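Local coordinates for probable signal peptide protein (Ralstonia solanacearum, PDB 2QGU) that binds a phospholipid in a pocket and, as a member of the MlaC family, probably carries phospholipids across the periplasm, at residues 150-155 / 161-166. The protein carries 13 engineered substitutions. Residues are numbered along the deposited sequence; the frame is centred on the assembly and turned at random. Where two conformers were deposited one is given.
Sequences LDYRVE and WKVYDI. Engineered in segment 150-155: V154 (natural residue Met). With PEF (di-palmitoyl-3-sn-phosphatidylethanolamine), chain B.
Y152 and I166 lie side by side on the lipid-facing side of two antiparallel strands, pointing the same way, with ring carbon CE1 of Y152 3.6 Å from CD1 of I166. V163 CG1 meets the same ring at its edge, 4.0 Å from Y152 CD1. With CG1 anti to its backbone N (chi1 177°), V163 also brings that methyl within 3.8 Å of lipid atom C42, while L150 touches C34 with CD1. Methyls of L150, V163 and I166 thus give the acyl chains apolar contacts, and the hydroxyl oxygen of Y152 lies against lipid methylene C38. Farther along the same face, V154, an engineered residue, sets CG1 3.6 Å from CE3 of W161, their side chains crossing at about a right angle.

On the other face, CG of Y164 stands between the backbone N and the carbonyl carbon (chi1 71°), which lays the ring against R153 and E155 of the neighbouring strand. R153 CB sits over one ring face, 3.8 Å from the centroid of Y164, a CH-pi contact; the Y164 hydroxyl is hydrogen-bonded to D134. E155 CB also touches CE1 of Y164, and its carboxylate goes on to a salt bridge with R76, which also makes a cation-pi contact with Y164. R153 and D165 run alongside each other, CB to CB 3.8 Å, their charged ends not in contact.

Y164 is the extra residue of a beta bulge: R153 N bonds to D165 O, but V154 already faces V163. The Y164 N-H still bonds to R153 O at 2.9 Å, and E155 and K162 exchange two backbone bonds, whereas the buried N-H of D165 finds no partner. D165 OD1 accepts the N-H of I166 from above the carboxylate plane, and OD2 bonds to S174. The whole is a bulged beta hairpin in the antiparallel sheet of an MlaC protein; the face bearing Y152 and V163 lines the phospholipid pocket.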
ATOM      1  N   LEU A 150      -5.917  -6.754   8.829  1.00  5.90           N
ATOM      2  CA  LEU A 150      -4.984  -6.330   7.790  1.00  5.90           C
ATOM      3  C   LEU A 150      -4.146  -7.523   7.399  1.00  5.82           C
ATOM      4  O   LEU A 150      -3.428  -8.071   8.231  1.00  5.88           O
ATOM      5  CB  LEU A 150      -4.078  -5.177   8.257  1.00  6.17           C
ATOM      6  CG  LEU A 150      -4.713  -3.807   8.536  1.00  7.15           C
ATOM      7  CD1 LEU A 150      -3.642  -2.820   8.995  1.00  8.89           C
ATOM      8  CD2 LEU A 150      -5.484  -3.270   7.330  1.00  8.47           C
ATOM      9  N   ASP A 151      -4.249  -7.928   6.137  1.00  5.77           N
ATOM     10  CA  ASP A 151      -3.405  -9.009   5.619  1.00  5.79           C
ATOM     11  C   ASP A 151      -2.464  -8.445   4.566  1.00  5.95           C
ATOM     12  O   ASP A 151      -2.751  -7.413   3.964  1.00  5.69           O
ATOM     13  CB  ASP A 151      -4.232 -10.145   5.012  1.00  6.65           C
ATOM     14  CG  ASP A 151      -5.161 -10.814   6.011  1.00  7.25           C
ATOM     15  OD1 ASP A 151      -5.071 -10.550   7.231  1.00  7.96           O
ATOM     16  OD2 ASP A 151      -5.978 -11.630   5.546  1.00 10.92           O
ATOM     17  N   TYR A 152      -1.355  -9.143   4.343  1.00  5.69           N
ATOM     18  CA  TYR A 152      -0.311  -8.664   3.445  1.00  5.63           C
ATOM     19  C   TYR A 152       0.156  -9.770   2.536  1.00  5.75           C
ATOM     20  O   TYR A 152       0.319 -10.904   2.985  1.00  6.01           O
ATOM     21  CB  TYR A 152       0.897  -8.176   4.253  1.00  5.86           C
ATOM     22  CG  TYR A 152       0.541  -7.157   5.294  1.00  5.48           C
ATOM     23  CD1 TYR A 152       0.600  -5.796   5.004  1.00  6.20           C
ATOM     24  CD2 TYR A 152       0.133  -7.548   6.571  1.00  5.87           C
ATOM     25  CE1 TYR A 152       0.265  -4.848   5.953  1.00  6.01           C
ATOM     26  CE2 TYR A 152      -0.210  -6.601   7.539  1.00  6.07           C
ATOM     27  CZ  TYR A 152      -0.142  -5.249   7.216  1.00  5.89           C
ATOM     28  OH  TYR A 152      -0.469  -4.274   8.135  1.00  6.73           O
ATOM     29  N   ARG A 153       0.364  -9.451   1.263  0.50  5.83           N
ATOM     30  CA  ARG A 153       1.086 -10.353   0.372  0.50  5.88           C
ATOM     31  C   ARG A 153       2.553  -9.963   0.401  0.50  5.98           C
ATOM     32  O   ARG A 153       2.894  -8.780   0.303  0.50  6.17           O
ATOM     33  CB  ARG A 153       0.532 -10.318  -1.056  0.50  5.80           C
ATOM     34  CG  ARG A 153      -0.848 -10.930  -1.194  0.50  5.86           C
ATOM     35  CD  ARG A 153      -1.112 -11.435  -2.604  0.50  5.80           C
ATOM     36  NE  ARG A 153      -2.433 -12.050  -2.697  0.50  7.10           N
ATOM     37  CZ  ARG A 153      -2.703 -13.324  -2.418  0.50  7.53           C
ATOM     38  NH1 ARG A 153      -1.739 -14.155  -2.035  0.50  7.68           N
ATOM     39  NH2 ARG A 153      -3.945 -13.772  -2.533  0.50  8.95           N
ATOM     40  N   VAL A 154       3.414 -10.962   0.562  1.00  6.20           N
ATOM     41  CA  VAL A 154       4.842 -10.726   0.731  1.00  6.59           C
ATOM     42  C   VAL A 154       5.613 -11.649  -0.194  1.00  7.08           C
ATOM     43  O   VAL A 154       5.324 -12.840  -0.273  1.00  6.86           O
ATOM     44  CB  VAL A 154       5.301 -10.948   2.208  1.00  6.38           C
ATOM     45  CG1 VAL A 154       6.520 -10.107   2.511  1.00  7.05           C
ATOM     46  CG2 VAL A 154       4.176 -10.611   3.204  1.00  7.21           C
ATOM     47  N   GLU A 155       6.577 -11.084  -0.914  1.00  7.61           N
ATOM     48  CA  GLU A 155       7.389 -11.857  -1.847  1.00  9.24           C
ATOM     49  C   GLU A 155       8.863 -11.748  -1.481  1.00  9.33           C
ATOM     50  O   GLU A 155       9.351 -10.655  -1.185  1.00  8.89           O
ATOM     51  CB  GLU A 155       7.168 -11.380  -3.285  1.00  8.76           C
ATOM     52  CG  GLU A 155       7.977 -12.186  -4.304  1.00 10.65           C
ATOM     53  CD  GLU A 155       7.952 -11.628  -5.717  1.00 11.82           C
ATOM     54  OE1 GLU A 155       7.389 -10.536  -5.951  1.00 15.63           O
ATOM     55  OE2 GLU A 155       8.523 -12.306  -6.604  1.00 16.87           O
ATOM     56  N   TRP A 161      12.496  -9.839   1.822  1.00 13.44           N
ATOM     57  CA  TRP A 161      11.036  -9.885   1.779  1.00 11.32           C
ATOM     58  C   TRP A 161      10.449  -8.492   1.570  1.00 10.99           C
ATOM     59  O   TRP A 161      10.825  -7.538   2.263  1.00 11.45           O
ATOM     60  CB  TRP A 161      10.485 -10.472   3.077  1.00 10.16           C
ATOM     61  CG  TRP A 161      10.652 -11.937   3.194  1.00  9.58           C
ATOM     62  CD1 TRP A 161      11.613 -12.602   3.907  1.00  9.42           C
ATOM     63  CD2 TRP A 161       9.822 -12.937   2.601  1.00  7.97           C
ATOM     64  NE1 TRP A 161      11.433 -13.958   3.783  1.00  9.05           N
ATOM     65  CE2 TRP A 161      10.342 -14.194   2.988  1.00  8.85           C
ATOM     66  CE3 TRP A 161       8.692 -12.897   1.771  1.00  8.26           C
ATOM     67  CZ2 TRP A 161       9.766 -15.398   2.582  1.00  8.48           C
ATOM     68  CZ3 TRP A 161       8.118 -14.087   1.371  1.00  8.51           C
ATOM     69  CH2 TRP A 161       8.655 -15.327   1.776  1.00  9.25           C
ATOM     70  N   LYS A 162       9.529  -8.390   0.612  1.00  9.49           N
ATOM     71  CA  LYS A 162       8.839  -7.130   0.318  1.00  8.99           C
ATOM     72  C   LYS A 162       7.328  -7.324   0.272  1.00  8.18           C
ATOM     73  O   LYS A 162       6.834  -8.251  -0.366  1.00  7.88           O
ATOM     74  CB  LYS A 162       9.297  -6.552  -1.027  1.00  9.35           C
ATOM     75  CG  LYS A 162      10.806  -6.303  -1.173  1.00 10.59           C
ATOM     76  CD  LYS A 162      11.286  -5.208  -0.242  1.00 12.86           C
ATOM     77  CE  LYS A 162      12.790  -4.977  -0.358  1.00 16.45           C
ATOM     78  NZ  LYS A 162      13.118  -4.098  -1.507  1.00 20.26           N
ATOM     79  N   VAL A 163       6.604  -6.421   0.930  1.00  7.80           N
ATOM     80  CA  VAL A 163       5.144  -6.385   0.846  1.00  7.57           C
ATOM     81  C   VAL A 163       4.711  -5.784  -0.493  1.00  7.66           C
ATOM     82  O   VAL A 163       5.165  -4.697  -0.861  1.00  8.01           O
ATOM     83  CB  VAL A 163       4.543  -5.541   1.991  1.00  7.61           C
ATOM     84  CG1 VAL A 163       3.020  -5.434   1.859  1.00  8.38           C
ATOM     85  CG2 VAL A 163       4.929  -6.127   3.354  1.00  8.82           C
ATOM     86  N   TYR A 164       3.841  -6.482  -1.216  1.00  7.33           N
ATOM     87  CA  TYR A 164       3.347  -5.960  -2.490  1.00  7.11           C
ATOM     88  C   TYR A 164       1.827  -5.819  -2.578  1.00  7.14           C
ATOM     89  O   TYR A 164       1.304  -5.375  -3.598  1.00  7.50           O
ATOM     90  CB  TYR A 164       3.914  -6.758  -3.674  1.00  7.27           C
ATOM     91  CG  TYR A 164       3.361  -8.158  -3.816  1.00  7.19           C
ATOM     92  CD1 TYR A 164       3.972  -9.244  -3.179  1.00  7.16           C
ATOM     93  CD2 TYR A 164       2.234  -8.402  -4.599  1.00  7.79           C
ATOM     94  CE1 TYR A 164       3.459 -10.532  -3.312  1.00  7.89           C
ATOM     95  CE2 TYR A 164       1.721  -9.681  -4.741  1.00  7.76           C
ATOM     96  CZ  TYR A 164       2.336 -10.742  -4.099  1.00  7.81           C
ATOM     97  OH  TYR A 164       1.820 -12.008  -4.254  1.00  9.78           O
ATOM     98  N   ASP A 165       1.120  -6.185  -1.515  1.00  6.81           N
ATOM     99  CA  ASP A 165      -0.323  -5.971  -1.474  1.00  6.59           C
ATOM    100  C   ASP A 165      -0.791  -5.953  -0.034  1.00  6.17           C
ATOM    101  O   ASP A 165      -0.134  -6.512   0.852  1.00  6.29           O
ATOM    102  CB  ASP A 165      -1.052  -7.077  -2.235  1.00  6.63           C
ATOM    103  CG  ASP A 165      -2.372  -6.624  -2.839  1.00  7.30           C
ATOM    104  OD1 ASP A 165      -2.785  -5.460  -2.643  1.00  7.66           O
ATOM    105  OD2 ASP A 165      -3.001  -7.453  -3.522  1.00  8.11           O
ATOM    106  N   ILE A 166      -1.920  -5.289   0.188  1.00  6.15           N
ATOM    107  CA  ILE A 166      -2.537  -5.210   1.508  1.00  6.36           C
ATOM    108  C   ILE A 166      -4.032  -5.447   1.355  1.00  6.34           C
ATOM    109  O   ILE A 166      -4.637  -5.038   0.359  1.00  6.37           O
ATOM    110  CB  ILE A 166      -2.236  -3.852   2.219  1.00  6.34           C
ATOM    111  CG1 ILE A 166      -2.677  -3.887   3.692  1.00  6.89           C
ATOM    112  CG2 ILE A 166      -2.843  -2.668   1.456  1.00  7.49           C
ATOM    113  CD1 ILE A 166      -2.187  -2.693   4.521  1.00  7.73           C
TER
HETATM  114  C2  PEF B 301      -9.257   2.951  10.377  1.00 18.17           C
HETATM  115  C1  PEF B 301     -10.673   3.250  10.867  1.00 18.18           C
HETATM  116  N   PEF B 301     -14.653   7.644  11.197  1.00 20.49           N
HETATM  117  C3  PEF B 301      -8.349   2.731  11.569  1.00 18.49           C
HETATM  118  C4  PEF B 301     -13.235   5.894  10.236  1.00 19.99           C
HETATM  119  C5  PEF B 301     -14.589   6.596  10.170  1.00 20.43           C
HETATM  120  C10 PEF B 301      -9.142   2.072   8.216  1.00 20.35           C
HETATM  121  C11 PEF B 301      -8.837   0.929   7.257  1.00 20.38           C
HETATM  122  C12 PEF B 301      -7.417   0.415   7.493  1.00 20.44           C
HETATM  123  C13 PEF B 301      -6.419   1.455   6.992  1.00 20.22           C
HETATM  124  C14 PEF B 301      -5.010   0.894   6.936  1.00 21.36           C
HETATM  125  C15 PEF B 301      -4.064   1.944   6.360  1.00 21.84           C
HETATM  126  C16 PEF B 301      -2.723   1.316   5.991  1.00 23.32           C
HETATM  127  C17 PEF B 301      -1.882   2.272   5.152  1.00 24.61           C
HETATM  128  C18 PEF B 301      -2.196   2.111   3.663  1.00 26.04           C
HETATM  129  C19 PEF B 301      -0.915   2.144   2.833  1.00 26.87           C
HETATM  130  C20 PEF B 301      -0.530   3.586   2.488  1.00 26.84           C
HETATM  131  C21 PEF B 301       0.790   3.626   1.720  1.00 26.92           C
HETATM  132  C22 PEF B 301       0.583   3.221   0.261  1.00 26.53           C
HETATM  133  C23 PEF B 301       1.837   3.491  -0.568  1.00 25.93           C
HETATM  134  C24 PEF B 301       2.698   2.237  -0.694  1.00 25.71           C
HETATM  135  C25 PEF B 301       4.147   2.598  -1.012  1.00 25.17           C
HETATM  136  C30 PEF B 301      -6.216   2.003  12.136  1.00 20.83           C
HETATM  137  C31 PEF B 301      -4.861   1.659  12.009  1.00 22.26           C
HETATM  138  C32 PEF B 301      -4.231   2.015  10.824  1.00 22.26           C
HETATM  139  C33 PEF B 301      -2.704   1.837  10.946  1.00 21.41           C
HETATM  140  C34 PEF B 301      -2.193   0.570  10.241  1.00 20.11           C
HETATM  141  C35 PEF B 301      -0.752   0.729   9.718  1.00 19.71           C
HETATM  142  C36 PEF B 301      -0.442  -0.251   8.770  1.00 18.79           C
HETATM  143  C37 PEF B 301       0.788  -0.038   8.139  1.00 18.89           C
HETATM  144  C38 PEF B 301       1.045  -1.047   7.205  1.00 19.58           C
HETATM  145  C39 PEF B 301       2.306  -0.784   6.370  1.00 19.81           C
HETATM  146  C40 PEF B 301       2.419  -1.751   5.175  1.00 21.40           C
HETATM  147  C41 PEF B 301       1.680  -1.214   3.934  1.00 21.11           C
HETATM  148  C42 PEF B 301       2.200  -1.850   2.641  1.00 22.13           C
HETATM  149  C43 PEF B 301       1.198  -1.680   1.490  1.00 21.56           C
HETATM  150  C44 PEF B 301       1.763  -2.213   0.168  1.00 22.71           C
HETATM  151  C45 PEF B 301       0.761  -2.047  -0.977  1.00 22.27           C
HETATM  152  O4  PEF B 301      -9.262   3.221   7.781  1.00 20.88           O
HETATM  153  O5  PEF B 301      -6.761   1.679  13.187  1.00 21.82           O
HETATM  154  O2  PEF B 301      -9.268   1.779   9.543  1.00 17.49           O
HETATM  155  O3  PEF B 301      -6.953   2.657  11.179  1.00 19.31           O
HETATM  156  O1P PEF B 301     -12.139   4.093  13.458  1.00 15.49           O
HETATM  157  O2P PEF B 301     -11.660   6.479  12.670  1.00 16.33           O
HETATM  158  O3P PEF B 301     -10.715   4.573  11.408  1.00 17.24           O
HETATM  159  O4P PEF B 301     -13.201   5.021  11.379  1.00 17.44           O
HETATM  160  P   PEF B 301     -11.916   5.061  12.356  1.00 17.31           P